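Local structure of poly(ADP-ribose) glycohydrolase (Thermomonospora curvata, 3SIG) at residues A8-E13 against V155-A160. The protein hydrolyses poly(ADP-ribose) by cleaving the glycosidic bonds between its ADP-ribose units, and binds ADP-ribose through a macrodomain-type catalytic fold. Sequence-based numbering, arbitrary orientation.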
ATOM      1  N   ALA A   8      13.558   1.174 -12.003  1.00 12.49           N
ATOM      2  CA  ALA A   8      12.342   1.944 -12.269  1.00 12.55           C
ATOM      3  C   ALA A   8      12.139   2.233 -13.744  1.00 12.92           C
ATOM      4  O   ALA A   8      11.029   2.058 -14.256  1.00 14.34           O
ATOM      5  CB  ALA A   8      12.359   3.222 -11.506  1.00 13.95           C
ATOM      6  N   ALA A   9      13.184   2.648 -14.447  1.00 15.03           N
ATOM      7  CA  ALA A   9      13.051   2.920 -15.859  1.00 14.72           C
ATOM      8  C   ALA A   9      12.718   1.646 -16.630  1.00 16.22           C
ATOM      9  O   ALA A   9      11.960   1.679 -17.600  1.00 15.61           O
ATOM     10  CB  ALA A   9      14.350   3.570 -16.387  1.00 17.08           C
ATOM     11  N   GLU A  10      13.338   0.540 -16.245  1.00 13.01           N
ATOM     12  CA  GLU A  10      13.054  -0.734 -16.909  1.00 14.28           C
ATOM     13  C   GLU A  10      11.574  -1.117 -16.712  1.00 12.63           C
ATOM     14  O   GLU A  10      10.912  -1.575 -17.637  1.00 13.92           O
ATOM     15  CB  GLU A  10      13.934  -1.840 -16.370  1.00 13.02           C
ATOM     16  CG  GLU A  10      13.752  -3.162 -17.122  1.00 19.87           C
ATOM     17  CD  GLU A  10      14.607  -4.280 -16.573  1.00 22.25           C
ATOM     18  OE1 GLU A  10      14.385  -4.719 -15.437  1.00 19.28           O
ATOM     19  OE2 GLU A  10      15.503  -4.739 -17.302  1.00 25.66           O
ATOM     20  N   THR A  11      11.065  -0.890 -15.508  1.00 12.87           N
ATOM     21  CA  THR A  11       9.663  -1.195 -15.241  1.00 12.04           C
ATOM     22  C   THR A  11       8.752  -0.326 -16.106  1.00 12.59           C
ATOM     23  O   THR A  11       7.792  -0.827 -16.698  1.00 12.96           O
ATOM     24  CB  THR A  11       9.369  -1.028 -13.774  1.00 11.88           C
ATOM     25  OG1 THR A  11      10.048  -2.068 -13.079  1.00 12.51           O
ATOM     26  CG2 THR A  11       7.850  -1.124 -13.476  1.00 13.31           C
ATOM     27  N   VAL A  12       9.038   0.963 -16.222  1.00 13.38           N
ATOM     28  CA  VAL A  12       8.253   1.779 -17.128  1.00 15.75           C
ATOM     29  C   VAL A  12       8.306   1.274 -18.571  1.00 17.03           C
ATOM     30  O   VAL A  12       7.278   1.274 -19.233  1.00 15.92           O
ATOM     31  CB  VAL A  12       8.699   3.232 -17.042  1.00 16.47           C
ATOM     32  CG1 VAL A  12       8.131   4.045 -18.236  1.00 22.04           C
ATOM     33  CG2 VAL A  12       8.258   3.812 -15.711  1.00 20.18           C
ATOM     34  N   GLU A  13       9.472   0.829 -19.048  1.00 15.95           N
ATOM     35  CA  GLU A  13       9.599   0.236 -20.390  1.00 14.67           C
ATOM     36  C   GLU A  13       8.716  -1.013 -20.515  1.00 15.01           C
ATOM     37  O   GLU A  13       8.016  -1.208 -21.507  1.00 16.05           O
ATOM     38  CB  GLU A  13      11.060  -0.138 -20.721  1.00 17.80           C
ATOM     39  CG  GLU A  13      11.204  -0.871 -22.072  1.00 19.13           C
ATOM     40  CD  GLU A  13      12.648  -1.252 -22.455  1.00 28.94           C
ATOM     41  OE1 GLU A  13      13.595  -0.816 -21.773  1.00 34.71           O
ATOM     42  OE2 GLU A  13      12.826  -1.995 -23.446  1.00 32.94           O
ATOM     43  N   VAL A 155       2.244  -8.165 -10.165  1.00  8.26           N
ATOM     44  CA  VAL A 155       3.510  -8.002  -9.459  1.00  8.81           C
ATOM     45  C   VAL A 155       4.483  -8.955 -10.111  1.00  8.97           C
ATOM     46  O   VAL A 155       4.191 -10.150 -10.264  1.00 10.16           O
ATOM     47  CB  VAL A 155       3.361  -8.335  -7.967  1.00  8.17           C
ATOM     48  CG1 VAL A 155       4.677  -8.162  -7.233  1.00 10.43           C
ATOM     49  CG2 VAL A 155       2.314  -7.461  -7.340  1.00  8.98           C
ATOM     50  N   PHE A 156       5.634  -8.436 -10.505  1.00  9.91           N
ATOM     51  CA  PHE A 156       6.570  -9.190 -11.341  1.00  9.96           C
ATOM     52  C   PHE A 156       8.035  -9.006 -10.950  1.00 10.14           C
ATOM     53  O   PHE A 156       8.913  -9.395 -11.748  1.00 11.52           O
ATOM     54  CB  PHE A 156       6.337  -8.887 -12.847  1.00 11.05           C
ATOM     55  CG  PHE A 156       6.257  -7.411 -13.183  1.00 10.94           C
ATOM     56  CD1 PHE A 156       5.029  -6.807 -13.391  1.00 11.62           C
ATOM     57  CD2 PHE A 156       7.402  -6.637 -13.308  1.00 12.65           C
ATOM     58  CE1 PHE A 156       4.951  -5.462 -13.697  1.00 11.87           C
ATOM     59  CE2 PHE A 156       7.322  -5.286 -13.599  1.00 14.43           C
ATOM     60  CZ  PHE A 156       6.096  -4.701 -13.781  1.00 12.84           C
ATOM     61  N   ARG A 157       8.337  -8.513  -9.741  1.00 11.24           N
ATOM     62  CA  ARG A 157       9.697  -8.557  -9.207  1.00 11.58           C
ATOM     63  C   ARG A 157       9.691  -9.066  -7.784  1.00 11.24           C
ATOM     64  O   ARG A 157       8.689  -8.866  -7.055  1.00 11.86           O
ATOM     65  CB  ARG A 157      10.413  -7.200  -9.221  1.00 13.01           C
ATOM     66  CG  ARG A 157      10.576  -6.559 -10.562  1.00 12.67           C
ATOM     67  CD  ARG A 157      11.504  -5.352 -10.478  1.00 12.94           C
ATOM     68  NE  ARG A 157      11.443  -4.596 -11.706  1.00 12.82           N
ATOM     69  CZ  ARG A 157      12.294  -4.758 -12.698  1.00 12.63           C
ATOM     70  NH1 ARG A 157      13.274  -5.627 -12.598  1.00 14.86           N
ATOM     71  NH2 ARG A 157      12.156  -4.041 -13.801  1.00 14.83           N
ATOM     72  N   ASP A 158      10.792  -9.675  -7.354  1.00 13.08           N
ATOM     73  CA  ASP A 158      11.005 -10.020  -5.952  1.00 13.33           C
ATOM     74  C   ASP A 158      11.670  -8.863  -5.198  1.00 12.56           C
ATOM     75  O   ASP A 158      11.868  -7.807  -5.759  1.00 14.36           O
ATOM     76  CB  ASP A 158      11.801 -11.311  -5.826  1.00 16.74           C
ATOM     77  CG  ASP A 158      13.245 -11.180  -6.289  1.00 14.86           C
ATOM     78  OD1 ASP A 158      13.799 -10.083  -6.514  1.00 14.93           O
ATOM     79  OD2 ASP A 158      13.901 -12.252  -6.402  1.00 22.65           O
ATOM     80  N   ASP A 159      12.051  -9.110  -3.939  1.00 15.30           N
ATOM     81  CA  ASP A 159      12.569  -8.047  -3.065  1.00 18.65           C
ATOM     82  C   ASP A 159      13.897  -7.486  -3.606  1.00 18.93           C
ATOM     83  O   ASP A 159      14.230  -6.309  -3.403  1.00 22.81           O
ATOM     84  CB  ASP A 159      12.774  -8.569  -1.633  1.00 18.31           C
ATOM     85  CG  ASP A 159      11.470  -8.830  -0.884  1.00 16.90           C
ATOM     86  OD1 ASP A 159      10.416  -8.227  -1.233  1.00 14.83           O
ATOM     87  OD2 ASP A 159      11.527  -9.648   0.074  1.00 19.92           O
ATOM     88  N   ALA A 160      14.634  -8.314  -4.333  1.00 17.36           N
ATOM     89  CA  ALA A 160      15.933  -7.905  -4.854  1.00 19.16           C
ATOM     90  C   ALA A 160      15.846  -7.189  -6.202  1.00 20.82           C
ATOM     91  O   ALA A 160      16.863  -6.710  -6.721  1.00 23.68           O
ATOM     92  CB  ALA A 160      16.841  -9.114  -4.976  1.00 23.34           C
TER
HETATM   93  O   HOH W   1      15.668  -6.744 -14.114  1.00 25.67           O
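Arg157, at the end of strand 147-157 in the mixed sheet of this macrodomain-clan fold, reaches across to Glu10 and Thr11 on helix 2-17, a worked example of how one guanidinium can tie an N-terminal helix to a sheet. The short helix and strand axes stay 11.4 Å apart, so side chains bridge the gap.

The ionic part is a salt bridge in which two nitrogens converge on a single oxygen. Arg157 NH2 donates to Glu10 OE1 at 2.8 Å, meeting the lone pair of OE1 that points away from the other carboxylate oxygen. Arg157 NH1 reaches the same Glu10 OE1, nearly along its C-O axis, over a longer 3.2 Å. This second bond is also the more bent, at 138°. Carboxylate and guanidinium lie nearly coplanar, 4° apart. A water lies at the same edge, in the guanidinium plane, donating to Glu10 OE1 and accepting from Arg157 NH1.

Hydrogen bonding to the hydroxyl adds a second hold: Arg157 NH2 also donates to Thr11 OG1, 3.0 Å away and close to the guanidinium plane. Thr11 OG1 and Arg157 NE both bond to the carbonyl oxygen of Arg117, and Arg157 NH1 to that of Gly161, so all three nitrogens of this buried guanidinium have a hydrogen-bond partner.

The apolar component is smaller. With Thr11 CG2 anti to the backbone N, the methyl points to the Phe156 ring, whose other neighbours include Tyr20 and Leu15. That methyl meets the ring at its edge, near the ring plane, with Thr11 CG2 4.0 Å from Phe156 CZ.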